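Local coordinates for protein leucine aminopeptidase A1, chloroplastic (Solanum lycopersicum, PDB 5D8N) that removes N-terminal amino acids from peptides as a magnesium-dependent homohexameric aminopeptidase, contributes to wound signalling and insect defence, and also acts as a protein-folding chaperone, at residues 47-52 against 66-71; 85-90 against 95-100; 266-271 against 388-393. The protein carries 1 engineered substitution. All coordinates share one frame; numbering follows the deposited sequence. Where two conformers were deposited one is given.

Overall arrangement
Contacts 1 and 2 are neighbours in the N-terminal, macro-like domain, their centres 12 Å apart and their nearest atoms about 4 Å. The first turn of helix 67-75 enters contact 1, and the end of the next helix, 79-86, enters contact 2. Both reach one mixed sheet; L69 and F89 each touch L108 of its strand 104-112 and M56 of a loop. Contact 2 also faces a second subunit. Contact 3 lies in the catalytic domain on the opposite side of the chain's centre, its own centre 55 and 54 Å from those of contacts 1 and 2. It alone adjoins the active site: the V268 side chain is about 4 Å from that of the magnesium ligand E387.

Contact 1 of 3, residues 47-52 against 66-71; sequences LAIGAT and NPLLQQ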
loop_
_atom_site.group_PDB
_atom_site.type_symbol
_atom_site.label_atom_id
_atom_site.label_comp_id
_atom_site.label_asym_id
_atom_site.label_seq_id
_atom_site.Cartn_x
_atom_site.Cartn_y
_atom_site.Cartn_z
ATOM N N LEU A 47 -34.330 31.404 27.965
ATOM C CA LEU A 47 -33.563 31.380 29.195
ATOM C C LEU A 47 -32.863 30.027 29.268
ATOM O O LEU A 47 -33.508 28.974 29.340
ATOM C CB LEU A 47 -34.522 31.528 30.387
ATOM C CG LEU A 47 -33.900 31.332 31.773
ATOM C CD1 LEU A 47 -32.811 32.360 32.060
ATOM C CD2 LEU A 47 -34.981 31.412 32.837
ATOM N N ALA A 48 -31.544 30.075 29.368
ATOM C CA ALA A 48 -30.745 28.873 29.547
ATOM C C ALA A 48 -30.190 28.826 30.957
ATOM O O ALA A 48 -29.562 29.786 31.418
ATOM C CB ALA A 48 -29.583 28.864 28.551
ATOM N N ILE A 49 -30.377 27.689 31.609
ATOM C CA ILE A 49 -29.930 27.505 32.979
ATOM C C ILE A 49 -28.978 26.326 33.111
ATOM O O ILE A 49 -29.286 25.198 32.711
ATOM C CB ILE A 49 -31.129 27.226 33.891
ATOM C CG1 ILE A 49 -32.036 28.454 33.882
ATOM C CG2 ILE A 49 -30.648 26.928 35.312
ATOM C CD1 ILE A 49 -33.457 28.117 34.279
ATOM N N GLY A 50 -27.806 26.605 33.664
ATOM C CA GLY A 50 -26.763 25.595 33.822
ATOM C C GLY A 50 -26.957 24.909 35.150
ATOM O O GLY A 50 -26.973 25.594 36.174
ATOM N N ALA A 51 -27.188 23.592 35.125
ATOM C CA ALA A 51 -27.455 22.836 36.333
ATOM C C ALA A 51 -26.511 21.656 36.424
ATOM O O ALA A 51 -26.467 20.829 35.511
ATOM C CB ALA A 51 -28.907 22.359 36.372
ATOM N N THR A 52 -25.932 21.490 37.613
ATOM C CA THR A 52 -25.123 20.324 37.930
ATOM C C THR A 52 -26.077 19.182 38.239
ATOM O O THR A 52 -27.258 19.417 38.504
ATOM C CB THR A 52 -24.229 20.569 39.182
ATOM O OG1 THR A 52 -25.056 20.782 40.333
ATOM C CG2 THR A 52 -23.311 21.790 39.016
ATOM N N ASN A 66 -33.729 22.421 44.310
ATOM C CA ASN A 66 -33.149 23.704 43.932
ATOM C C ASN A 66 -34.195 24.825 43.932
ATOM O O ASN A 66 -35.198 24.749 43.238
ATOM C CB ASN A 66 -32.477 23.596 42.556
ATOM C CG ASN A 66 -31.857 24.899 42.097
ATOM O OD1 ASN A 66 -32.489 25.694 41.403
ATOM N ND2 ASN A 66 -30.596 25.097 42.441
ATOM N N PRO A 67 -33.915 25.924 44.639
ATOM C CA PRO A 67 -34.894 27.008 44.745
ATOM C C PRO A 67 -35.302 27.626 43.397
ATOM O O PRO A 67 -36.486 27.863 43.173
ATOM C CB PRO A 67 -34.175 28.046 45.624
ATOM C CG PRO A 67 -33.171 27.258 46.404
ATOM C CD PRO A 67 -32.738 26.136 45.498
ATOM N N LEU A 68 -34.326 27.960 42.550
ATOM C CA LEU A 68 -34.623 28.541 41.249
ATOM C C LEU A 68 -35.438 27.583 40.363
ATOM O O LEU A 68 -36.493 27.944 39.843
ATOM C CB LEU A 68 -33.329 28.930 40.543
ATOM C CG LEU A 68 -33.589 29.405 39.117
ATOM C CD1 LEU A 68 -34.479 30.636 39.140
ATOM C CD2 LEU A 68 -32.279 29.680 38.398
ATOM N N LEU A 69 -35.019 26.329 40.282
ATOM C CA LEU A 69 -35.768 25.356 39.493
ATOM C C LEU A 69 -37.144 25.050 40.082
ATOM O O LEU A 69 -38.136 24.946 39.355
ATOM C CB LEU A 69 -34.964 24.069 39.312
ATOM C CG LEU A 69 -33.668 24.233 38.519
ATOM C CD1 LEU A 69 -32.915 22.915 38.481
ATOM C CD2 LEU A 69 -33.982 24.704 37.112
ATOM N N GLN A 70 -37.220 24.957 41.401
ATOM C CA GLN A 70 -38.514 24.762 42.065
ATOM C C GLN A 70 -39.502 25.881 41.718
ATOM O O GLN A 70 -40.679 25.638 41.447
ATOM C CB GLN A 70 -38.327 24.664 43.581
ATOM C CG GLN A 70 -39.594 24.258 44.330
ATOM C CD GLN A 70 -40.279 25.437 44.979
ATOM O OE1 GLN A 70 -39.612 26.300 45.557
ATOM N NE2 GLN A 70 -41.605 25.498 44.860
ATOM N N GLN A 71 -39.026 27.121 41.717
ATOM C CA GLN A 71 -39.907 28.244 41.419
ATOM C C GLN A 71 -40.336 28.292 39.951
ATOM O O GLN A 71 -41.480 28.588 39.629
ATOM C CB GLN A 71 -39.199 29.549 41.772
ATOM C CG GLN A 71 -40.138 30.745 41.779
ATOM C CD GLN A 71 -39.563 31.949 42.502
ATOM O OE1 GLN A 71 -38.388 31.965 42.887
ATOM N NE2 GLN A 71 -40.375 32.998 42.618
#
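I49 reaches from strand 46-52 to the first turn of helix 67-75 with one methyl, CG2, which meets a methyl of each of two consecutive leucines. CG2 of I49 lies 4.4 Å from CD2 of L68 and equally 4.4 Å from CD2 of L69, so these are loose van der Waals contacts. I49 projects CG2 from the strand because this branch stands opposite the backbone N, while CG1 takes the position beside it (chi1 -63°). A51, two residues on along the same face of the strand, is only marginally covered by the helix. The backbones remain well apart, I49 CA and L69 CA being 9.0 Å from each other.

Behind the leucines the helix start is fixed by N66, the N-cap residue. Its OD1 accepts from L69 N at 2.8 Å, in the carbonyl plane and nearly straight at the hydrogen (169°), which closes the first turn that carries both methyls. N66 is itself held from the other end of its amide, where ND2 donates to A145 O. L69 also touches M56, F64 and L108. The result is an N-capped helix laid against a central strand, part of the alpha/beta layering of the macro-like N-terminal domain.

Contact 2 of 3, residues 85-90 against 95-100; sequences SEEDFS and QSVNLR. With EDO (1,2-ethanediol), chain M.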
loop_
_atom_site.group_PDB
_atom_site.type_symbol
_atom_site.label_atom_id
_atom_site.label_comp_id
_atom_site.label_asym_id
_atom_site.label_seq_id
_atom_site.Cartn_x
_atom_site.Cartn_y
_atom_site.Cartn_z
ATOM N N SER A 85 -38.003 14.563 33.933
ATOM C CA SER A 85 -37.966 13.135 34.257
ATOM C C SER A 85 -38.329 12.289 33.036
ATOM O O SER A 85 -37.666 11.303 32.756
ATOM C CB SER A 85 -38.864 12.772 35.445
ATOM O OG SER A 85 -40.205 13.091 35.158
ATOM N N GLU A 86 -39.261 12.748 32.212
ATOM C CA GLU A 86 -39.662 11.964 31.026
ATOM C C GLU A 86 -38.461 11.809 30.089
ATOM O O GLU A 86 -38.286 10.778 29.422
ATOM C CB GLU A 86 -40.818 12.638 30.289
ATOM C CG GLU A 86 -42.174 12.480 30.968
ATOM C CD GLU A 86 -43.206 13.482 30.488
ATOM O OE1 GLU A 86 -43.058 14.061 29.378
ATOM O OE2 GLU A 86 -44.209 13.644 31.203
ATOM N N GLU A 87 -37.675 12.881 29.997
ATOM C CA GLU A 87 -36.575 12.910 29.056
ATOM C C GLU A 87 -35.277 12.480 29.733
ATOM O O GLU A 87 -34.209 12.597 29.144
ATOM C CB GLU A 87 -36.456 14.286 28.401
ATOM C CG GLU A 87 -37.711 14.660 27.619
ATOM C CD GLU A 87 -37.730 16.089 27.116
ATOM O OE1 GLU A 87 -36.639 16.615 26.792
ATOM O OE2 GLU A 87 -38.849 16.673 27.021
ATOM N N ASP A 88 -35.380 11.953 30.950
ATOM C CA ASP A 88 -34.229 11.413 31.672
ATOM C C ASP A 88 -33.105 12.449 31.865
ATOM O O ASP A 88 -31.929 12.133 31.718
ATOM C CB ASP A 88 -33.713 10.177 30.925
ATOM C CG ASP A 88 -32.818 9.299 31.777
ATOM O OD1 ASP A 88 -33.117 9.117 32.968
ATOM O OD2 ASP A 88 -31.807 8.793 31.254
ATOM N N PHE A 89 -33.453 13.712 32.081
ATOM C CA PHE A 89 -32.441 14.758 32.313
ATOM C C PHE A 89 -32.169 14.806 33.809
ATOM O O PHE A 89 -33.096 14.982 34.592
ATOM C CB PHE A 89 -32.959 16.134 31.865
ATOM C CG PHE A 89 -32.005 17.263 32.113
ATOM C CD1 PHE A 89 -30.975 17.528 31.231
ATOM C CD2 PHE A 89 -32.138 18.082 33.215
ATOM C CE1 PHE A 89 -30.065 18.543 31.480
ATOM C CE2 PHE A 89 -31.201 19.069 33.498
ATOM C CZ PHE A 89 -30.177 19.330 32.612
ATOM N N SER A 90 -30.928 14.565 34.210
ATOM C CA SER A 90 -30.539 14.632 35.624
ATOM C C SER A 90 -29.310 15.529 35.792
ATOM O O SER A 90 -28.639 15.496 36.824
ATOM C CB SER A 90 -30.240 13.224 36.156
ATOM O OG SER A 90 -29.176 12.643 35.422
ATOM N N GLN A 95 -26.124 16.868 28.706
ATOM C CA GLN A 95 -27.562 16.641 28.641
ATOM C C GLN A 95 -28.225 17.996 28.483
ATOM O O GLN A 95 -27.741 19.006 28.979
ATOM C CB GLN A 95 -28.059 15.970 29.924
ATOM C CG GLN A 95 -27.718 14.487 30.021
ATOM C CD GLN A 95 -28.423 13.819 31.183
ATOM O OE1 GLN A 95 -28.799 14.474 32.156
ATOM N NE2 GLN A 95 -28.610 12.513 31.095
ATOM N N SER A 96 -29.422 18.000 27.922
ATOM C CA SER A 96 -30.231 19.204 27.914
ATOM C C SER A 96 -31.703 18.877 27.764
ATOM O O SER A 96 -32.065 17.789 27.294
ATOM C CB SER A 96 -29.772 20.139 26.806
ATOM O OG SER A 96 -30.257 19.693 25.561
ATOM N N VAL A 97 -32.534 19.779 28.282
ATOM C CA VAL A 97 -33.979 19.758 28.059
ATOM C C VAL A 97 -34.381 21.122 27.522
ATOM O O VAL A 97 -33.836 22.128 27.980
ATOM C CB VAL A 97 -34.755 19.554 29.378
ATOM C CG1 VAL A 97 -36.237 19.836 29.176
ATOM C CG2 VAL A 97 -34.578 18.134 29.879
ATOM N N ASN A 98 -35.294 21.138 26.550
ATOM C CA ASN A 98 -35.750 22.363 25.897
ATOM C C ASN A 98 -37.268 22.395 26.004
ATOM O O ASN A 98 -37.954 21.500 25.499
ATOM C CB ASN A 98 -35.310 22.406 24.420
ATOM C CG ASN A 98 -35.511 23.775 23.772
ATOM O OD1 ASN A 98 -36.636 24.268 23.640
ATOM N ND2 ASN A 98 -34.412 24.380 23.323
ATOM N N LEU A 99 -37.790 23.405 26.694
ATOM C CA LEU A 99 -39.218 23.531 26.899
ATOM C C LEU A 99 -39.760 24.881 26.437
ATOM O O LEU A 99 -39.387 25.929 26.964
ATOM C CB LEU A 99 -39.518 23.299 28.365
ATOM C CG LEU A 99 -41.002 23.241 28.711
ATOM C CD1 LEU A 99 -41.686 22.011 28.123
ATOM C CD2 LEU A 99 -41.145 23.271 30.219
ATOM N N ARG A 100 -40.639 24.838 25.439
ATOM C CA ARG A 100 -41.349 26.010 24.920
ATOM C C ARG A 100 -42.745 26.102 25.507
ATOM O O ARG A 100 -43.464 25.105 25.553
ATOM C CB ARG A 100 -41.483 25.910 23.401
ATOM C CG ARG A 100 -42.246 27.079 22.779
ATOM C CD ARG A 100 -41.494 28.389 22.943
ATOM N NE ARG A 100 -41.945 29.428 22.033
ATOM C CZ ARG A 100 -42.906 30.304 22.303
ATOM N NH1 ARG A 100 -43.623 30.239 23.421
ATOM N NH2 ARG A 100 -43.251 31.175 21.372
HETATM C C1 EDO M . -34.097 14.505 24.219
HETATM O O1 EDO M . -32.832 14.913 24.749
HETATM C C2 EDO M . -34.860 13.693 25.261
HETATM O O2 EDO M . -34.050 12.698 25.916
HETATM O O HOH W 1 -36.175 18.760 25.267
HETATM O O HOH W 2 -39.524 19.254 26.527
HETATM O O HOH W 3 -34.083 16.111 27.064
HETATM O O HOH W 4 -29.915 11.063 33.310
#
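F89 and Q95 bring the two backbones closest, with CA atoms 6.4 Å apart, where the end-to-end directions of 87-90 and 95-97 differ by 125°. D88, with positive phi, is the C-prime residue of a Schellman motif that ends helix 79-86, its N bonded to S85 O at 3.0 Å.

The amide of Q95 fastens the loop. Its OE1 accepts from S90 N at 3.0 Å (162° at the hydrogen), the donor tilted somewhat out of the carbonyl plane, and takes a further bond from K92 N. On the other branch NE2 donates to a water that also bonds D88 O and S90 OG.

With CG anti to the backbone N (chi1 178°), the ring of F89 is brought against the start of the strand. The backbone O of Q95 sits at the ring edge, 3.4 Å from F89 CE1, while the CB of Q95 comes to 3.6 Å from F89 CD1. V97 CG2 lies obliquely to the ring, near F89 CB and CG, though V97 has two conformers and this contact is less certain. M56 and L108 add to the apolar surroundings of the ring.

E87 bridges to the strand mainly through water. Its OE1 accepts from one water that in turn accepts from N98 N, and from another that donates to S96 O; its OE2 accepts from a water bonded to N98 O. OE2 also forms a salt bridge with R105 of the second subunit, which probably stabilises the carboxylate charge. The 1,2-ethanediol, probably from the crystallisation liquor, donates from O2 to E87 O at 3.2 Å.

The whole is a Schellman-capped helix end followed by a short loop back into strand 96-101, the edge strand of the domain's sheet within this chain, at the interface with a second subunit, where E86 and R100 form reciprocal salt bridges.

Contact 3 of 3, residues 266-271 against 388-393; sequences LAVAAA and GRLTLA
V268 meets L390 and T391 through aliphatic groups alone, with no ring on either side; the flat group that matters is the peptide carbonyl of G388, which orients T391. G388 O accepts from T391 OG1 at 2.7 Å, in the carbonyl plane and on a lone pair, and from L392 N at 3.1 Å, so two donors grip it.

That bond fixes the rotation of T391: OG1 sits between the backbone N and the carbonyl carbon (chi1 68°), which turns the methyl CG2 to V268. The two side chains cross at about a right angle, with T391 CG2 against CB and both methyls of V268, 3.9 Å from V268 CB. V268 CG2 additionally lies 3.7 Å from CB of L390, a leucine with two conformers, wedging the valine between successive residues of the facing helix. Replacing T391 with an alanine would probably open a gap beside V268 and leave the G388 carbonyl with one fewer donor.

V268 also touches E387, a magnesium ligand just ahead of the helix, while R389, predicted to be an active-site residue, points away from helix 263-269. The two helices thus pack together beside E387 and K300, residues that bind the catalytic magnesium ions. C356 of strand 347-358 touches both V268 and T391; L302 of strand 293-305 abuts T391, and helix 479-488 packs against R389 and L392 through L487.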
loop_
_atom_site.group_PDB
_atom_site.type_symbol
_atom_site.label_atom_id
_atom_site.label_comp_id
_atom_site.label_asym_id
_atom_site.label_seq_id
_atom_site.Cartn_x
_atom_site.Cartn_y
_atom_site.Cartn_z
ATOM N N LEU A 266 12.986 30.813 1.805
ATOM C CA LEU A 266 12.881 31.154 0.400
ATOM C C LEU A 266 12.925 29.931 -0.489
ATOM O O LEU A 266 12.253 29.882 -1.514
ATOM C CB LEU A 266 13.960 32.157 0.002
ATOM C CG LEU A 266 13.760 33.546 0.618
ATOM C CD1 LEU A 266 14.952 34.459 0.363
ATOM C CD2 LEU A 266 12.542 34.205 0.015
ATOM N N ALA A 267 13.608 28.884 -0.054
ATOM C CA ALA A 267 13.577 27.643 -0.825
ATOM C C ALA A 267 12.173 27.014 -0.863
ATOM O O ALA A 267 11.728 26.524 -1.890
ATOM C CB ALA A 267 14.564 26.645 -0.246
ATOM N N VAL A 268 11.482 27.049 0.262
ATOM C CA VAL A 268 10.128 26.498 0.309
ATOM C C VAL A 268 9.220 27.322 -0.567
ATOM O O VAL A 268 8.416 26.790 -1.314
ATOM C CB VAL A 268 9.573 26.523 1.756
ATOM C CG1 VAL A 268 8.129 26.052 1.775
ATOM C CG2 VAL A 268 10.406 25.612 2.649
ATOM N N ALA A 269 9.397 28.632 -0.518
ATOM C CA ALA A 269 8.569 29.562 -1.289
ATOM C C ALA A 269 8.821 29.597 -2.813
ATOM O O ALA A 269 8.013 30.124 -3.567
ATOM C CB ALA A 269 8.736 30.961 -0.723
ATOM N N ALA A 270 9.943 29.046 -3.258
ATOM C CA ALA A 270 10.435 29.275 -4.612
ATOM C C ALA A 270 9.486 28.742 -5.687
ATOM O O ALA A 270 9.340 29.343 -6.748
ATOM C CB ALA A 270 11.819 28.649 -4.778
ATOM N N ALA A 271 8.809 27.634 -5.416
ATOM C CA ALA A 271 7.951 27.053 -6.463
ATOM C C ALA A 271 6.800 28.002 -6.808
ATOM O O ALA A 271 6.387 28.082 -7.974
ATOM C CB ALA A 271 7.400 25.700 -6.024
ATOM N N GLY A 388 7.385 22.937 6.199
ATOM C CA GLY A 388 6.954 23.972 7.123
ATOM C C GLY A 388 8.037 24.361 8.134
ATOM O O GLY A 388 8.240 25.545 8.407
ATOM N N ARG A 389 8.750 23.362 8.657
ATOM C CA ARG A 389 9.777 23.603 9.643
ATOM C C ARG A 389 10.917 24.402 9.071
ATOM O O ARG A 389 11.558 25.128 9.821
ATOM C CB ARG A 389 10.296 22.309 10.251
ATOM C CG ARG A 389 10.911 21.359 9.233
ATOM C CD ARG A 389 11.161 20.001 9.862
ATOM N NE ARG A 389 9.902 19.318 10.118
ATOM C CZ ARG A 389 9.789 18.140 10.734
ATOM N NH1 ARG A 389 10.845 17.530 11.248
ATOM N NH2 ARG A 389 8.595 17.638 10.947
ATOM N N LEU A 390 11.131 24.339 7.757
ATOM C CA LEU A 390 12.164 25.160 7.139
ATOM C C LEU A 390 11.814 26.643 7.264
ATOM O O LEU A 390 12.690 27.478 7.472
ATOM C CB LEU A 390 12.411 24.813 5.666
ATOM C CG LEU A 390 13.377 23.682 5.294
ATOM C CD1 LEU A 390 13.093 22.431 6.108
ATOM C CD2 LEU A 390 13.270 23.362 3.807
ATOM N N THR A 391 10.558 26.975 6.998
ATOM C CA THR A 391 10.135 28.360 7.099
ATOM C C THR A 391 10.254 28.833 8.537
ATOM O O THR A 391 10.627 29.978 8.813
ATOM C CB THR A 391 8.713 28.593 6.566
ATOM O OG1 THR A 391 7.733 27.964 7.403
ATOM C CG2 THR A 391 8.600 28.058 5.160
ATOM N N LEU A 392 9.915 27.947 9.464
ATOM C CA LEU A 392 10.040 28.297 10.883
ATOM C C LEU A 392 11.472 28.527 11.319
ATOM O O LEU A 392 11.729 29.334 12.207
ATOM C CB LEU A 392 9.421 27.228 11.768
ATOM C CG LEU A 392 7.890 27.185 11.776
ATOM C CD1 LEU A 392 7.441 25.904 12.449
ATOM C CD2 LEU A 392 7.335 28.399 12.513
ATOM N N ALA A 393 12.410 27.807 10.718
ATOM C CA ALA A 393 13.810 28.020 11.035
ATOM C C ALA A 393 14.233 29.492 10.898
ATOM O O ALA A 393 14.755 30.109 11.823
ATOM C CB ALA A 393 14.660 27.130 10.154
#